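Local coordinates for hypothetical protein Atu0741 (Agrobacterium tumefaciens str. C58, PDB 1ZHV) that is of unknown function but carries tandem ACT-like domains, a fold that in related proteins often binds small regulatory ligands such as amino acids, at residues A[13-27]-A[38-52]. Numbering follows the deposited sequence.
Sequences YGIARLSASEAIPAW and RTDDELSIVCLIDRI
W27 meets I45 and C47 with one edge of its indole: CZ3 lies 3.8 Å from I45 CG2, and C47 SG sits in the ring plane, 5.0 Å from the centroid of the six-membered ring. W27 itself belongs to the loop after strand 13-18, which folds back over the sheet face carrying A16, L18, L43, I45 and C47. With chi1 at 55°, its CG lies between the backbone N and the carbonyl carbon, and the ring stands edge-on to the sheet, P25 CG over one face and I52 CA over the other. A flat ring suits such a slot between P25 and I52. Its backbone is held too: W27 O accepts from R51 NE at 2.8 Å, and the other guanidinium nitrogens of R51 bond to A28 O and G31 O.

At this same end of the strand pair, where 13-18 begins and the antiparallel 43-48 finishes, L48 CD2 lies over one face of the Y13 ring, 3.7 Å from its centroid, a CH-pi contact. Tyrosine suits the place because it offers L48 a ring face while its hydroxyl is hydrogen-bonded to F33 N.

L43 works at the other end. Its CB packs against L18 CB at 3.9 Å, and leucine's branched tip lets CD1 cover the centre of the R38 guanidinium. That flat cation turns its edge to the 19-22 turn, NH1 and NH2 both gripping E22 O while NH1 also reaches A20 O at 2.7 Å.

Between the strands, paired backbone bonds such as A16 N to I45 O (2.7 Å) set the register. The chemistry thus divides the work: backbone bonds join the strands, apolar groups of L18, L43, I45 and W27 pack on one face, and arginines fasten the loop by its carbonyls within this ACT-like N-terminal domain.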
loop_
_atom_site.group_PDB
_atom_site.type_symbol
_atom_site.label_atom_id
_atom_site.label_comp_id
_atom_site.label_asym_id
_atom_site.label_seq_id
_atom_site.Cartn_x
_atom_site.Cartn_y
_atom_site.Cartn_z
ATOM N N TYR A 13 0.354 5.942 -6.290
ATOM C CA TYR A 13 0.791 4.623 -6.723
ATOM C C TYR A 13 -0.161 3.924 -7.683
ATOM O O TYR A 13 -1.340 4.265 -7.787
ATOM C CB TYR A 13 1.027 3.719 -5.509
ATOM C CG TYR A 13 2.275 4.072 -4.747
ATOM C CD1 TYR A 13 2.283 5.120 -3.827
ATOM C CD2 TYR A 13 3.475 3.416 -5.008
ATOM C CE1 TYR A 13 3.461 5.508 -3.195
ATOM C CE2 TYR A 13 4.652 3.797 -4.382
ATOM C CZ TYR A 13 4.640 4.844 -3.481
ATOM O OH TYR A 13 5.815 5.240 -2.895
ATOM N N GLY A 14 0.374 2.939 -8.396
ATOM C CA GLY A 14 -0.433 2.179 -9.328
ATOM C C GLY A 14 -0.001 0.729 -9.286
ATOM O O GLY A 14 1.121 0.434 -8.872
ATOM N N ILE A 15 -0.892 -0.170 -9.694
ATOM C CA ILE A 15 -0.600 -1.600 -9.725
ATOM C C ILE A 15 -0.551 -2.015 -11.191
ATOM O O ILE A 15 -1.588 -2.079 -11.859
ATOM C CB ILE A 15 -1.707 -2.429 -9.053
ATOM C CG1 ILE A 15 -2.150 -1.773 -7.741
ATOM C CG2 ILE A 15 -1.208 -3.843 -8.816
ATOM C CD1 ILE A 15 -1.081 -1.654 -6.711
ATOM N N ALA A 16 0.647 -2.286 -11.692
ATOM C CA ALA A 16 0.782 -2.683 -13.085
ATOM C C ALA A 16 0.757 -4.185 -13.283
ATOM O O ALA A 16 1.179 -4.945 -12.414
ATOM C CB ALA A 16 2.063 -2.107 -13.673
ATOM N N ARG A 17 0.233 -4.625 -14.423
ATOM C CA ARG A 17 0.227 -6.050 -14.699
ATOM C C ARG A 17 1.001 -6.325 -15.980
ATOM O O ARG A 17 0.662 -5.811 -17.045
ATOM C CB ARG A 17 -1.183 -6.632 -14.822
ATOM C CG ARG A 17 -1.101 -8.156 -14.830
ATOM C CD ARG A 17 -2.310 -8.925 -15.313
ATOM N NE ARG A 17 -1.956 -10.345 -15.351
ATOM C CZ ARG A 17 -2.777 -11.332 -15.698
ATOM N NH1 ARG A 17 -4.029 -11.072 -16.048
ATOM N NH2 ARG A 17 -2.342 -12.587 -15.689
ATOM N N LEU A 18 2.045 -7.141 -15.853
ATOM C CA LEU A 18 2.902 -7.520 -16.977
ATOM C C LEU A 18 2.808 -9.016 -17.208
ATOM O O LEU A 18 2.218 -9.732 -16.399
ATOM C CB LEU A 18 4.363 -7.170 -16.685
ATOM C CG LEU A 18 4.756 -5.704 -16.864
ATOM C CD1 LEU A 18 4.046 -4.930 -15.784
ATOM C CD2 LEU A 18 6.276 -5.484 -16.778
ATOM N N SER A 19 3.409 -9.479 -18.304
ATOM C CA SER A 19 3.423 -10.895 -18.661
ATOM C C SER A 19 4.175 -11.723 -17.620
ATOM O O SER A 19 5.241 -11.330 -17.142
ATOM C CB SER A 19 4.074 -11.082 -20.043
ATOM O OG SER A 19 4.133 -12.453 -20.410
ATOM N N ALA A 20 3.623 -12.884 -17.290
ATOM C CA ALA A 20 4.230 -13.773 -16.309
ATOM C C ALA A 20 5.701 -14.098 -16.569
ATOM O O ALA A 20 6.454 -14.341 -15.629
ATOM C CB ALA A 20 3.426 -15.067 -16.215
ATOM N N SER A 21 6.122 -14.101 -17.831
ATOM C CA SER A 21 7.510 -14.432 -18.147
ATOM C C SER A 21 8.401 -13.259 -18.519
ATOM O O SER A 21 9.591 -13.435 -18.777
ATOM C CB SER A 21 7.560 -15.469 -19.265
ATOM O OG SER A 21 7.171 -16.736 -18.775
ATOM N N GLU A 22 7.829 -12.063 -18.530
ATOM C CA GLU A 22 8.567 -10.863 -18.888
ATOM C C GLU A 22 9.649 -10.523 -17.866
ATOM O O GLU A 22 9.485 -10.769 -16.674
ATOM C CB GLU A 22 7.587 -9.697 -19.009
ATOM C CG GLU A 22 8.156 -8.462 -19.659
ATOM C CD GLU A 22 7.103 -7.389 -19.858
ATOM O OE1 GLU A 22 5.894 -7.700 -19.726
ATOM O OE2 GLU A 22 7.488 -6.244 -20.159
ATOM N N ALA A 23 10.757 -9.960 -18.333
ATOM C CA ALA A 23 11.830 -9.578 -17.422
ATOM C C ALA A 23 11.342 -8.383 -16.611
ATOM O O ALA A 23 10.419 -7.679 -17.026
ATOM C CB ALA A 23 13.082 -9.202 -18.207
ATOM N N ILE A 24 11.940 -8.166 -15.448
ATOM C CA ILE A 24 11.554 -7.025 -14.629
ATOM C C ILE A 24 11.946 -5.786 -15.427
ATOM O O ILE A 24 13.104 -5.636 -15.819
ATOM C CB ILE A 24 12.300 -7.028 -13.277
ATOM C CG1 ILE A 24 11.926 -8.282 -12.482
ATOM C CG2 ILE A 24 11.955 -5.761 -12.490
ATOM C CD1 ILE A 24 12.640 -8.410 -11.138
ATOM N N PRO A 25 10.983 -4.887 -15.690
ATOM C CA PRO A 25 11.271 -3.671 -16.454
ATOM C C PRO A 25 12.194 -2.711 -15.715
ATOM O O PRO A 25 12.247 -2.704 -14.481
ATOM C CB PRO A 25 9.883 -3.082 -16.693
ATOM C CG PRO A 25 9.152 -3.472 -15.443
ATOM C CD PRO A 25 9.568 -4.921 -15.278
ATOM N N ALA A 26 12.918 -1.903 -16.485
ATOM C CA ALA A 26 13.854 -0.939 -15.928
ATOM C C ALA A 26 13.158 0.142 -15.114
ATOM O O ALA A 26 13.773 0.762 -14.250
ATOM C CB ALA A 26 14.664 -0.300 -17.048
ATOM N N TRP A 27 11.878 0.370 -15.390
ATOM C CA TRP A 27 11.130 1.399 -14.679
ATOM C C TRP A 27 10.536 0.945 -13.351
ATOM O O TRP A 27 10.020 1.765 -12.595
ATOM C CB TRP A 27 9.998 1.940 -15.563
ATOM C CG TRP A 27 9.058 0.895 -16.097
ATOM C CD1 TRP A 27 9.065 0.353 -17.348
ATOM C CD2 TRP A 27 7.967 0.278 -15.400
ATOM N NE1 TRP A 27 8.047 -0.561 -17.479
ATOM C CE2 TRP A 27 7.357 -0.627 -16.297
ATOM C CE3 TRP A 27 7.446 0.402 -14.102
ATOM C CZ2 TRP A 27 6.248 -1.407 -15.942
ATOM C CZ3 TRP A 27 6.348 -0.374 -13.748
ATOM C CH2 TRP A 27 5.760 -1.267 -14.667
ATOM N N ARG A 38 6.138 -12.005 -8.863
ATOM C CA ARG A 38 5.942 -12.893 -9.997
ATOM C C ARG A 38 5.286 -14.183 -9.518
ATOM O O ARG A 38 5.715 -14.787 -8.530
ATOM C CB ARG A 38 7.276 -13.203 -10.685
ATOM C CG ARG A 38 7.112 -13.880 -12.047
ATOM C CD ARG A 38 8.435 -14.361 -12.613
ATOM N NE ARG A 38 9.380 -13.277 -12.876
ATOM C CZ ARG A 38 9.305 -12.437 -13.902
ATOM N NH1 ARG A 38 8.317 -12.540 -14.785
ATOM N NH2 ARG A 38 10.227 -11.495 -14.053
ATOM N N THR A 39 4.224 -14.582 -10.214
ATOM C CA THR A 39 3.495 -15.799 -9.888
ATOM C C THR A 39 3.425 -16.641 -11.153
ATOM O O THR A 39 3.996 -16.275 -12.179
ATOM C CB THR A 39 2.057 -15.492 -9.394
ATOM O OG1 THR A 39 1.244 -15.077 -10.496
ATOM C CG2 THR A 39 2.080 -14.383 -8.349
ATOM N N ASP A 40 2.717 -17.759 -11.086
ATOM C CA ASP A 40 2.610 -18.639 -12.240
ATOM C C ASP A 40 1.708 -18.057 -13.325
ATOM O O ASP A 40 1.614 -18.611 -14.422
ATOM C CB ASP A 40 2.092 -20.011 -11.797
ATOM C CG ASP A 40 0.643 -19.974 -11.347
ATOM O OD1 ASP A 40 0.197 -18.920 -10.841
ATOM O OD2 ASP A 40 -0.046 -21.007 -11.489
ATOM N N ASP A 41 1.064 -16.933 -13.029
ATOM C CA ASP A 41 0.160 -16.307 -13.988
ATOM C C ASP A 41 0.397 -14.832 -14.275
ATOM O O ASP A 41 -0.172 -14.301 -15.225
ATOM C CB ASP A 41 -1.294 -16.457 -13.527
ATOM C CG ASP A 41 -1.767 -17.897 -13.521
ATOM O OD1 ASP A 41 -1.080 -18.759 -14.110
ATOM O OD2 ASP A 41 -2.837 -18.163 -12.934
ATOM N N GLU A 42 1.221 -14.160 -13.474
ATOM C CA GLU A 42 1.434 -12.730 -13.686
ATOM C C GLU A 42 2.743 -12.194 -13.119
ATOM O O GLU A 42 3.428 -12.859 -12.334
ATOM C CB GLU A 42 0.293 -11.935 -13.018
ATOM C CG GLU A 42 0.553 -11.683 -11.515
ATOM C CD GLU A 42 -0.648 -11.166 -10.725
ATOM O OE1 GLU A 42 -1.159 -10.061 -11.024
ATOM O OE2 GLU A 42 -1.068 -11.873 -9.784
ATOM N N LEU A 43 3.076 -10.979 -13.543
ATOM C CA LEU A 43 4.220 -10.238 -13.025
ATOM C C LEU A 43 3.528 -8.936 -12.627
ATOM O O LEU A 43 3.153 -8.122 -13.477
ATOM C CB LEU A 43 5.287 -9.969 -14.084
ATOM C CG LEU A 43 6.395 -9.043 -13.560
ATOM C CD1 LEU A 43 7.081 -9.676 -12.361
ATOM C CD2 LEU A 43 7.407 -8.757 -14.652
ATOM N N SER A 44 3.327 -8.771 -11.326
ATOM C CA SER A 44 2.639 -7.610 -10.778
ATOM C C SER A 44 3.642 -6.614 -10.223
ATOM O O SER A 44 4.575 -7.000 -9.536
ATOM C CB SER A 44 1.687 -8.083 -9.675
ATOM O OG SER A 44 0.994 -7.008 -9.075
ATOM N N ILE A 45 3.450 -5.333 -10.522
ATOM C CA ILE A 45 4.366 -4.308 -10.034
ATOM C C ILE A 45 3.663 -3.105 -9.423
ATOM O O ILE A 45 2.869 -2.434 -10.081
ATOM C CB ILE A 45 5.293 -3.802 -11.168
ATOM C CG1 ILE A 45 6.149 -4.963 -11.687
ATOM C CG2 ILE A 45 6.158 -2.643 -10.666
ATOM C CD1 ILE A 45 7.011 -4.616 -12.884
ATOM N N VAL A 46 3.950 -2.839 -8.153
ATOM C CA VAL A 46 3.395 -1.672 -7.486
ATOM C C VAL A 46 4.533 -0.668 -7.386
ATOM O O VAL A 46 5.613 -1.002 -6.905
ATOM C CB VAL A 46 2.917 -1.988 -6.057
ATOM C CG1 VAL A 46 2.400 -0.716 -5.387
ATOM C CG2 VAL A 46 1.838 -3.053 -6.098
ATOM N N CYS A 47 4.304 0.550 -7.861
ATOM C CA CYS A 47 5.314 1.598 -7.786
ATOM C C CYS A 47 4.660 2.929 -8.106
ATOM O O CYS A 47 3.476 2.981 -8.437
ATOM C CB CYS A 47 6.466 1.324 -8.763
ATOM S SG CYS A 47 6.077 1.428 -10.523
ATOM N N LEU A 48 5.425 4.006 -7.988
ATOM C CA LEU A 48 4.890 5.328 -8.279
ATOM C C LEU A 48 4.360 5.349 -9.708
ATOM O O LEU A 48 5.042 4.928 -10.642
ATOM C CB LEU A 48 5.979 6.386 -8.077
ATOM C CG LEU A 48 6.349 6.620 -6.609
ATOM C CD1 LEU A 48 7.570 7.518 -6.503
ATOM C CD2 LEU A 48 5.164 7.248 -5.890
ATOM N N ILE A 49 3.126 5.822 -9.859
ATOM C CA ILE A 49 2.460 5.900 -11.156
ATOM C C ILE A 49 3.302 6.598 -12.217
ATOM O O ILE A 49 3.251 6.240 -13.394
ATOM C CB ILE A 49 1.119 6.648 -11.043
ATOM C CG1 ILE A 49 0.198 5.921 -10.063
ATOM C CG2 ILE A 49 0.462 6.747 -12.407
ATOM C CD1 ILE A 49 -1.192 6.549 -9.935
ATOM N N ASP A 50 4.069 7.593 -11.792
ATOM C CA ASP A 50 4.919 8.354 -12.700
ATOM C C ASP A 50 5.841 7.476 -13.538
ATOM O O ASP A 50 6.176 7.826 -14.671
ATOM C CB ASP A 50 5.767 9.356 -11.915
ATOM C CG ASP A 50 4.928 10.332 -11.120
ATOM O OD1 ASP A 50 3.991 10.922 -11.701
ATOM O OD2 ASP A 50 5.215 10.522 -9.918
ATOM N N ARG A 51 6.252 6.342 -12.980
ATOM C CA ARG A 51 7.154 5.432 -13.683
ATOM C C ARG A 51 6.463 4.375 -14.537
ATOM O O ARG A 51 7.125 3.666 -15.291
ATOM C CB ARG A 51 8.080 4.724 -12.687
ATOM C CG ARG A 51 8.996 5.646 -11.906
ATOM C CD ARG A 51 10.300 4.951 -11.554
ATOM N NE ARG A 51 10.142 3.823 -10.637
ATOM C CZ ARG A 51 9.888 3.936 -9.335
ATOM N NH1 ARG A 51 9.753 5.134 -8.781
ATOM N NH2 ARG A 51 9.792 2.850 -8.581
ATOM N N ILE A 52 5.146 4.252 -14.418
ATOM C CA ILE A 52 4.428 3.246 -15.190
ATOM C C ILE A 52 4.102 3.766 -16.589
ATOM O O ILE A 52 3.400 4.767 -16.738
ATOM C CB ILE A 52 3.134 2.824 -14.471
ATOM C CG1 ILE A 52 3.474 2.330 -13.060
ATOM C CG2 ILE A 52 2.437 1.717 -15.254
ATOM C CD1 ILE A 52 2.269 2.072 -12.177
HETATM O O HOH W 1 0.803 -13.190 -18.294
HETATM O O HOH W 2 5.773 -16.511 -14.271
#